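PDB 1UP7: 6-phospho-beta-glucosidase from Thermotoga maritima, which hydrolyses cellobiose 6'-phosphate to glucose 6-phosphate and glucose, using NAD+ and a manganese ion as cofactors in the manner of family 4 glycosidases. Local coordinates for residues G145-Y154 with K365-L376; Y375-A383 with A409-G417. All coordinates share one frame; numbering follows the deposited sequence.

Contact 1 (G145-Y154 with K365-L376)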
# COMPACT_ATOMS: atom_id res chain seq x y z
N GLY A 145 -9.95 20.09 -10.70
CA GLY A 145 -9.37 18.90 -10.10
C GLY A 145 -8.30 19.28 -9.07
O GLY A 145 -8.19 18.64 -8.01
N HIS A 146 -7.53 20.31 -9.40
CA HIS A 146 -6.46 20.79 -8.54
C HIS A 146 -7.03 21.40 -7.24
O HIS A 146 -6.50 21.19 -6.14
CB HIS A 146 -5.60 21.81 -9.28
CG HIS A 146 -4.30 22.13 -8.61
ND1 HIS A 146 -3.34 22.91 -9.22
CD2 HIS A 146 -3.79 21.79 -7.40
CE1 HIS A 146 -2.30 23.05 -8.41
NE2 HIS A 146 -2.55 22.37 -7.30
N ILE A 147 -8.12 22.14 -7.38
CA ILE A 147 -8.79 22.73 -6.24
C ILE A 147 -9.39 21.65 -5.38
O ILE A 147 -9.34 21.73 -4.17
CB ILE A 147 -9.82 23.81 -6.72
CG1 ILE A 147 -9.06 25.02 -7.28
CG2 ILE A 147 -10.76 24.29 -5.54
CD1 ILE A 147 -9.88 25.93 -8.15
N THR A 148 -9.90 20.59 -6.00
CA THR A 148 -10.42 19.47 -5.21
C THR A 148 -9.31 18.79 -4.44
O THR A 148 -9.52 18.46 -3.27
CB THR A 148 -11.14 18.43 -6.11
OG1 THR A 148 -12.13 19.11 -6.87
CG2 THR A 148 -11.94 17.47 -5.31
N GLU A 149 -8.15 18.56 -5.07
CA GLU A 149 -6.99 18.01 -4.37
C GLU A 149 -6.72 18.86 -3.13
O GLU A 149 -6.51 18.36 -2.04
CB GLU A 149 -5.75 17.99 -5.25
CG GLU A 149 -4.44 17.56 -4.56
CD GLU A 149 -4.43 16.11 -4.09
OE1 GLU A 149 -5.00 15.23 -4.76
OE2 GLU A 149 -3.83 15.83 -3.03
N PHE A 150 -6.73 20.17 -3.33
CA PHE A 150 -6.44 21.10 -2.26
C PHE A 150 -7.48 21.04 -1.13
O PHE A 150 -7.10 20.91 0.06
CB PHE A 150 -6.33 22.50 -2.86
CG PHE A 150 -6.25 23.61 -1.85
CD1 PHE A 150 -5.14 23.73 -1.01
CD2 PHE A 150 -7.26 24.57 -1.79
CE1 PHE A 150 -5.03 24.81 -0.10
CE2 PHE A 150 -7.18 25.63 -0.90
CZ PHE A 150 -6.05 25.76 -0.05
N VAL A 151 -8.77 21.10 -1.47
CA VAL A 151 -9.81 21.05 -0.46
C VAL A 151 -9.92 19.70 0.26
O VAL A 151 -10.02 19.67 1.50
CB VAL A 151 -11.19 21.43 -1.00
CG1 VAL A 151 -12.24 21.32 0.15
CG2 VAL A 151 -11.17 22.84 -1.61
N ARG A 152 -9.88 18.60 -0.48
CA ARG A 152 -9.99 17.27 0.14
C ARG A 152 -8.79 16.91 1.01
O ARG A 152 -8.96 16.37 2.10
CB ARG A 152 -10.17 16.19 -0.93
CG ARG A 152 -11.49 16.26 -1.63
CD ARG A 152 -12.70 16.10 -0.73
NE ARG A 152 -12.60 14.93 0.13
CZ ARG A 152 -12.99 13.70 -0.21
NH1 ARG A 152 -13.50 13.44 -1.40
NH2 ARG A 152 -12.86 12.72 0.65
N ASN A 153 -7.59 17.21 0.52
CA ASN A 153 -6.38 16.70 1.16
C ASN A 153 -5.63 17.69 2.05
O ASN A 153 -4.80 17.29 2.85
CB ASN A 153 -5.46 16.07 0.10
CG ASN A 153 -6.02 14.75 -0.42
OD1 ASN A 153 -6.75 14.07 0.30
ND2 ASN A 153 -5.69 14.40 -1.65
N TYR A 154 -5.92 18.97 1.92
CA TYR A 154 -5.21 19.96 2.72
C TYR A 154 -6.17 20.75 3.61
O TYR A 154 -5.88 20.92 4.77
CB TYR A 154 -4.36 20.88 1.84
CG TYR A 154 -3.27 20.12 1.11
CD1 TYR A 154 -3.57 19.41 -0.05
CD2 TYR A 154 -1.95 20.08 1.62
CE1 TYR A 154 -2.60 18.69 -0.72
CE2 TYR A 154 -0.97 19.35 0.95
CZ TYR A 154 -1.30 18.67 -0.21
OH TYR A 154 -0.37 17.97 -0.91
N LYS A 365 0.10 15.12 -10.68
CA LYS A 365 -0.28 15.09 -9.27
C LYS A 365 0.85 15.64 -8.36
O LYS A 365 0.58 16.35 -7.36
CB LYS A 365 -0.74 13.69 -8.84
CG LYS A 365 -1.10 13.51 -7.36
CD LYS A 365 -2.35 14.33 -6.89
CE LYS A 365 -3.60 13.98 -7.72
NZ LYS A 365 -4.74 14.96 -7.65
N MET A 366 2.11 15.31 -8.70
CA MET A 366 3.24 15.80 -7.90
C MET A 366 3.30 17.32 -8.04
O MET A 366 3.51 18.04 -7.09
CB MET A 366 4.55 15.12 -8.33
CG MET A 366 4.58 13.61 -8.07
SD MET A 366 4.41 13.23 -6.29
CE MET A 366 2.64 12.92 -6.14
N TYR A 367 3.11 17.78 -9.25
CA TYR A 367 3.10 19.18 -9.52
C TYR A 367 1.97 19.87 -8.70
O TYR A 367 2.19 20.93 -8.13
CB TYR A 367 2.92 19.43 -11.03
CG TYR A 367 2.11 20.67 -11.25
CD1 TYR A 367 2.73 21.91 -11.22
CD2 TYR A 367 0.70 20.61 -11.40
CE1 TYR A 367 2.02 23.05 -11.40
CE2 TYR A 367 -0.05 21.79 -11.55
CZ TYR A 367 0.63 23.01 -11.53
OH TYR A 367 -0.02 24.23 -11.67
N GLU A 368 0.79 19.25 -8.65
CA GLU A 368 -0.34 19.80 -7.91
C GLU A 368 -0.02 20.02 -6.44
O GLU A 368 -0.33 21.08 -5.88
CB GLU A 368 -1.59 18.91 -8.02
CG GLU A 368 -2.37 19.00 -9.34
CD GLU A 368 -3.60 18.10 -9.31
OE1 GLU A 368 -3.66 17.17 -8.46
OE2 GLU A 368 -4.53 18.32 -10.14
N ARG A 369 0.59 19.02 -5.81
CA ARG A 369 0.88 19.09 -4.38
C ARG A 369 2.03 20.06 -4.11
O ARG A 369 2.01 20.75 -3.08
CB ARG A 369 1.11 17.71 -3.70
CG ARG A 369 0.25 16.57 -4.24
CD ARG A 369 -0.67 15.82 -3.30
NE ARG A 369 -0.23 14.45 -3.17
CZ ARG A 369 -0.98 13.36 -2.96
NH1 ARG A 369 -2.29 13.39 -2.90
NH2 ARG A 369 -0.35 12.20 -2.84
N LEU A 370 3.00 20.15 -5.03
CA LEU A 370 4.07 21.11 -4.87
C LEU A 370 3.50 22.54 -4.95
O LEU A 370 3.94 23.44 -4.22
CB LEU A 370 5.16 20.93 -5.94
CG LEU A 370 6.15 19.76 -5.74
CD1 LEU A 370 6.96 19.52 -7.02
CD2 LEU A 370 7.06 19.99 -4.49
N THR A 371 2.54 22.75 -5.84
CA THR A 371 1.91 24.05 -5.94
C THR A 371 1.16 24.41 -4.64
O THR A 371 1.29 25.53 -4.13
CB THR A 371 0.99 24.10 -7.17
OG1 THR A 371 1.78 23.94 -8.37
CG2 THR A 371 0.38 25.48 -7.32
N ILE A 372 0.40 23.46 -4.11
CA ILE A 372 -0.35 23.66 -2.88
C ILE A 372 0.60 23.95 -1.72
O ILE A 372 0.36 24.84 -0.90
CB ILE A 372 -1.22 22.43 -2.58
CG1 ILE A 372 -2.46 22.41 -3.52
CG2 ILE A 372 -1.59 22.42 -1.16
CD1 ILE A 372 -3.03 21.00 -3.75
N GLU A 373 1.72 23.23 -1.68
CA GLU A 373 2.71 23.40 -0.63
C GLU A 373 3.33 24.82 -0.70
O GLU A 373 3.47 25.50 0.32
CB GLU A 373 3.77 22.29 -0.68
CG GLU A 373 3.33 21.01 0.05
CD GLU A 373 3.96 19.72 -0.50
OE1 GLU A 373 5.04 19.76 -1.17
OE2 GLU A 373 3.35 18.62 -0.25
N ALA A 374 3.64 25.27 -1.92
CA ALA A 374 4.18 26.61 -2.11
C ALA A 374 3.18 27.65 -1.60
O ALA A 374 3.57 28.61 -0.94
CB ALA A 374 4.49 26.87 -3.58
N TYR A 375 1.90 27.44 -1.89
CA TYR A 375 0.90 28.40 -1.50
C TYR A 375 0.73 28.40 0.02
O TYR A 375 0.71 29.47 0.61
CB TYR A 375 -0.41 28.20 -2.26
CG TYR A 375 -1.50 28.86 -1.54
CD1 TYR A 375 -1.71 30.22 -1.68
CD2 TYR A 375 -2.29 28.16 -0.63
CE1 TYR A 375 -2.69 30.86 -0.96
CE2 TYR A 375 -3.27 28.79 0.10
CZ TYR A 375 -3.45 30.14 -0.08
OH TYR A 375 -4.41 30.80 0.61
N LEU A 376 0.65 27.21 0.65
CA LEU A 376 0.44 27.12 2.10
C LEU A 376 1.57 27.75 2.88
O LEU A 376 1.37 28.33 3.95
CB LEU A 376 0.21 25.68 2.57
CG LEU A 376 -1.15 25.09 2.13
CD1 LEU A 376 -1.20 23.61 2.41
CD2 LEU A 376 -2.31 25.84 2.85
O HOH W 1 -6.65 16.70 -9.19
O HOH W 2 -2.90 24.09 -11.74
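Glu-149 reaches from helix 145-154 between Lys-365 and Arg-369, and its two carboxylate oxygens divide the partners. OE1 takes Lys-365 NZ at 2.9 Å from above the carboxylate plane. OE2 receives a nearly straight bond from Arg-369 NH1 (172°) on its syn side, while Asn-153 ND2 comes to the same oxygen from the opposite face of the plane at 2.7 Å. The bend in the Glu-149 chain at chi2 (66°) turns the acid to these donors.

One turn back, the His-146 imidazole sits as a knob among Tyr-367, Glu-368, Thr-371 and Ile-372. Its NE2 donates to Glu-368 O at 2.9 Å, a bent bond to a carbonyl that also serves its own helix through Ile-372 N. Glu-368 CG lies over the centre of one imidazole face, and a water ties ND1 to Tyr-367 OH. At the other end Ile-372 CG2 stands 3.5 Å from the centroid of the Tyr-154 ring, squarely over its face, while Ile-372 CD1 packs on Phe-150 CB.

Further out, Lys-365 NZ holds Glu-368 OE1 at 2.6 Å, Asp-331 salt-bridges Arg-369 NH2, and the Val-333 backbone gives its N-H to Glu-149 OE1 and takes Lys-365 NZ on its carbonyl. Glu-149, Lys-365, Glu-368 and Arg-369 form a salt-bridge network where the Rossmann-type N-terminal region meets the C-terminal one, knobs into holes, with helices crossing at -62° and axes 10.1 Å apart. Because Glu-149 OE1 and Glu-368 OE1 are 4.4 Å apart, the shared lysine probably offsets their repulsion, and the buried acids are likely to stay ionised.

Contact 2 (Y375-A383 with A409-G417)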
# COMPACT_ATOMS: atom_id res chain seq x y z
N TYR A 375 1.90 27.44 -1.89
CA TYR A 375 0.90 28.40 -1.50
C TYR A 375 0.73 28.40 0.02
O TYR A 375 0.71 29.47 0.61
CB TYR A 375 -0.41 28.20 -2.26
CG TYR A 375 -1.50 28.86 -1.54
CD1 TYR A 375 -1.71 30.22 -1.68
CD2 TYR A 375 -2.29 28.16 -0.63
CE1 TYR A 375 -2.69 30.86 -0.96
CE2 TYR A 375 -3.27 28.79 0.10
CZ TYR A 375 -3.45 30.14 -0.08
OH TYR A 375 -4.41 30.80 0.61
N LEU A 376 0.65 27.21 0.65
CA LEU A 376 0.44 27.12 2.10
C LEU A 376 1.57 27.75 2.88
O LEU A 376 1.37 28.33 3.95
CB LEU A 376 0.21 25.68 2.57
CG LEU A 376 -1.15 25.09 2.13
CD1 LEU A 376 -1.20 23.61 2.41
CD2 LEU A 376 -2.31 25.84 2.85
N LYS A 377 2.78 27.67 2.34
CA LYS A 377 3.89 28.29 3.03
C LYS A 377 4.15 29.71 2.51
O LYS A 377 5.10 30.35 2.96
CB LYS A 377 5.14 27.42 2.89
CG LYS A 377 5.37 26.52 4.07
CD LYS A 377 5.26 25.07 3.64
CE LYS A 377 6.57 24.33 3.92
NZ LYS A 377 6.59 23.88 5.34
N ARG A 378 3.32 30.17 1.56
CA ARG A 378 3.51 31.49 0.93
C ARG A 378 4.93 31.68 0.45
O ARG A 378 5.55 32.72 0.72
CB ARG A 378 3.14 32.62 1.89
CG ARG A 378 1.71 32.63 2.29
CD ARG A 378 0.76 32.65 1.12
NE ARG A 378 -0.55 33.06 1.62
CZ ARG A 378 -1.42 32.25 2.22
NH1 ARG A 378 -1.15 30.95 2.40
NH2 ARG A 378 -2.57 32.77 2.64
N SER A 379 5.43 30.70 -0.28
CA SER A 379 6.86 30.61 -0.55
C SER A 379 7.19 30.72 -2.03
O SER A 379 6.76 29.87 -2.83
CB SER A 379 7.39 29.29 -0.00
OG SER A 379 8.71 29.08 -0.40
N LYS A 380 7.97 31.74 -2.35
CA LYS A 380 8.45 31.99 -3.71
C LYS A 380 9.37 30.85 -4.14
O LYS A 380 9.25 30.34 -5.23
CB LYS A 380 9.19 33.31 -3.72
CG LYS A 380 8.87 34.14 -4.91
CD LYS A 380 9.94 35.19 -5.24
CE LYS A 380 9.69 36.50 -4.47
NZ LYS A 380 10.85 37.51 -4.70
N LYS A 381 10.29 30.46 -3.28
CA LYS A 381 11.19 29.33 -3.54
C LYS A 381 10.44 28.06 -3.89
O LYS A 381 10.78 27.38 -4.86
CB LYS A 381 12.06 29.02 -2.30
CG LYS A 381 13.33 29.80 -2.26
CD LYS A 381 13.99 29.83 -0.83
CE LYS A 381 15.35 30.55 -0.96
NZ LYS A 381 15.75 31.26 0.31
N LEU A 382 9.43 27.72 -3.10
CA LEU A 382 8.70 26.49 -3.35
C LEU A 382 7.82 26.58 -4.59
O LEU A 382 7.57 25.57 -5.23
CB LEU A 382 7.93 26.03 -2.11
CG LEU A 382 8.83 25.72 -0.88
CD1 LEU A 382 7.99 25.43 0.35
CD2 LEU A 382 9.86 24.58 -1.13
N ALA A 383 7.40 27.80 -4.94
CA ALA A 383 6.62 28.02 -6.16
C ALA A 383 7.49 27.78 -7.40
O ALA A 383 7.03 27.19 -8.38
CB ALA A 383 6.01 29.42 -6.18
N ALA A 409 1.64 40.07 -11.98
CA ALA A 409 0.30 40.17 -12.58
C ALA A 409 -0.77 39.81 -11.55
O ALA A 409 -1.88 40.29 -11.61
CB ALA A 409 0.14 39.26 -13.79
N ASN A 410 -0.43 38.97 -10.59
CA ASN A 410 -1.43 38.50 -9.63
C ASN A 410 -1.30 39.07 -8.24
O ASN A 410 -1.80 38.47 -7.24
CB ASN A 410 -1.39 36.98 -9.54
CG ASN A 410 -1.82 36.35 -10.81
OD1 ASN A 410 -2.99 36.27 -11.07
ND2 ASN A 410 -0.88 36.00 -11.67
N ARG A 411 -0.64 40.22 -8.14
CA ARG A 411 -0.33 40.78 -6.82
C ARG A 411 -1.58 41.16 -6.01
O ARG A 411 -1.49 41.30 -4.81
CB ARG A 411 0.62 41.99 -6.90
CG ARG A 411 -0.04 43.24 -7.42
CD ARG A 411 0.88 44.23 -8.09
NE ARG A 411 0.08 45.22 -8.83
CZ ARG A 411 -0.38 45.06 -10.09
NH1 ARG A 411 -0.13 43.95 -10.81
NH2 ARG A 411 -1.11 46.03 -10.62
N GLU A 412 -2.72 41.35 -6.67
CA GLU A 412 -3.94 41.63 -5.94
C GLU A 412 -4.52 40.39 -5.27
O GLU A 412 -5.36 40.52 -4.40
CB GLU A 412 -5.04 42.27 -6.81
CG GLU A 412 -4.71 43.61 -7.42
CD GLU A 412 -5.56 43.86 -8.66
OE1 GLU A 412 -5.52 43.02 -9.64
OE2 GLU A 412 -6.28 44.88 -8.65
N TYR A 413 -4.08 39.19 -5.68
CA TYR A 413 -4.76 37.96 -5.29
C TYR A 413 -3.87 37.04 -4.49
O TYR A 413 -4.35 36.20 -3.73
CB TYR A 413 -5.21 37.20 -6.52
CG TYR A 413 -6.27 37.97 -7.23
CD1 TYR A 413 -5.93 38.89 -8.20
CD2 TYR A 413 -7.60 37.83 -6.88
CE1 TYR A 413 -6.88 39.59 -8.82
CE2 TYR A 413 -8.58 38.54 -7.51
CZ TYR A 413 -8.21 39.41 -8.47
OH TYR A 413 -9.16 40.14 -9.11
N VAL A 414 -2.57 37.15 -4.68
CA VAL A 414 -1.68 36.27 -3.97
C VAL A 414 -0.39 36.99 -3.67
O VAL A 414 0.06 37.86 -4.43
CB VAL A 414 -1.42 34.92 -4.71
CG1 VAL A 414 -0.49 35.09 -5.85
CG2 VAL A 414 -0.89 33.88 -3.70
N LYS A 415 0.18 36.65 -2.53
CA LYS A 415 1.46 37.18 -2.16
C LYS A 415 2.38 36.09 -1.63
O LYS A 415 2.10 35.43 -0.63
CB LYS A 415 1.38 38.29 -1.12
CG LYS A 415 2.76 38.80 -0.78
CD LYS A 415 2.80 40.29 -0.47
CE LYS A 415 4.24 40.76 -0.15
NZ LYS A 415 4.25 41.98 0.71
N LEU A 416 3.49 35.92 -2.33
CA LEU A 416 4.48 34.94 -1.94
C LEU A 416 5.75 35.64 -1.53
O LEU A 416 6.13 36.65 -2.13
CB LEU A 416 4.80 34.02 -3.11
CG LEU A 416 4.07 32.69 -3.19
CD1 LEU A 416 2.68 32.73 -2.61
CD2 LEU A 416 4.08 32.17 -4.62
N GLY A 417 6.41 35.10 -0.51
CA GLY A 417 7.62 35.71 0.01
C GLY A 417 8.86 34.82 -0.08
O GLY A 417 9.97 35.28 0.20
OXT GLY A 417 8.87 33.62 -0.43
O HOH W 3 -1.27 35.64 -0.17
O HOH W 4 11.04 31.97 -0.95
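Tyr-375 presents its ring edge to Val-414 CG2, 4.3 Å from CD1, while one ring face carries Arg-378 NH1, 3.5 Å above the plane and displaced toward the rim. Seen from the arginine, Tyr-375 CE1 lies over the centre of one guanidinium face, and Lys-415 O is near the plane at the edge. NH1 also donates to Tyr-375 O at 3.0 Å, and the bend at chi2 of Arg-378 (-55°) folds the side chain back to make this possible. A water accepts from Arg-378 NE and Lys-415 N, joining the two segments. The phenolic end of Tyr-375 goes elsewhere, to Glu-123.

Both direct hydrogen bonds between the segments are made by the last residue. Gly-417 N donates to Arg-378 O at 2.8 Å, almost straight at 176°, and Lys-380 N gives an equally direct bond to the terminal oxygen Gly-417 OXT. A second water bridges OXT to Lys-381 N. Between these polar ties Leu-416 packs: CD2 meets Ala-383 CB at 3.7 Å, CD1 rests against the Arg-378 backbone, and Leu-407 of helix 396-409 adds to the packing. Cut back to an alanine here, the side chain would lack CG and both methyls, which is likely to open a gap beside Ala-383 and the turn at Arg-378.

Positive phi at Arg-378 completes a Schellman motif ending helix 355-376, and Ser-379 then N-caps the next helix, its OG accepting from Leu-382 N. The tail thus grips a helix-to-helix corner. Since OXT takes the Lys-380 amide directly and the Lys-381 amide through a water, at the start of helix 380-389, its negative charge is probably stabilised by the positive end of that helix's dipole.

Contacts 1 and 2 follow one another along helix 355-376 and share Tyr-375 and Leu-376, with centres 14 Å apart. They touch directly where Ala-374 O lies 2.9 Å from Ser-379 N, a probable hydrogen bond, and where Ala-374 CB packs on Ala-383 N and Leu-382 C. Contact 1 is nearer the catalytic centre: Gly-145 is about 7 Å from the side chains of substrate-binding Asn-142 and manganese ligand His-194, and about 10 Å from bound glucose 6-phosphate. Contact 2 lies away from the annotated sites, with the Tyr-375 side chain about 13 Å from NAD. Both also touch the second subunit.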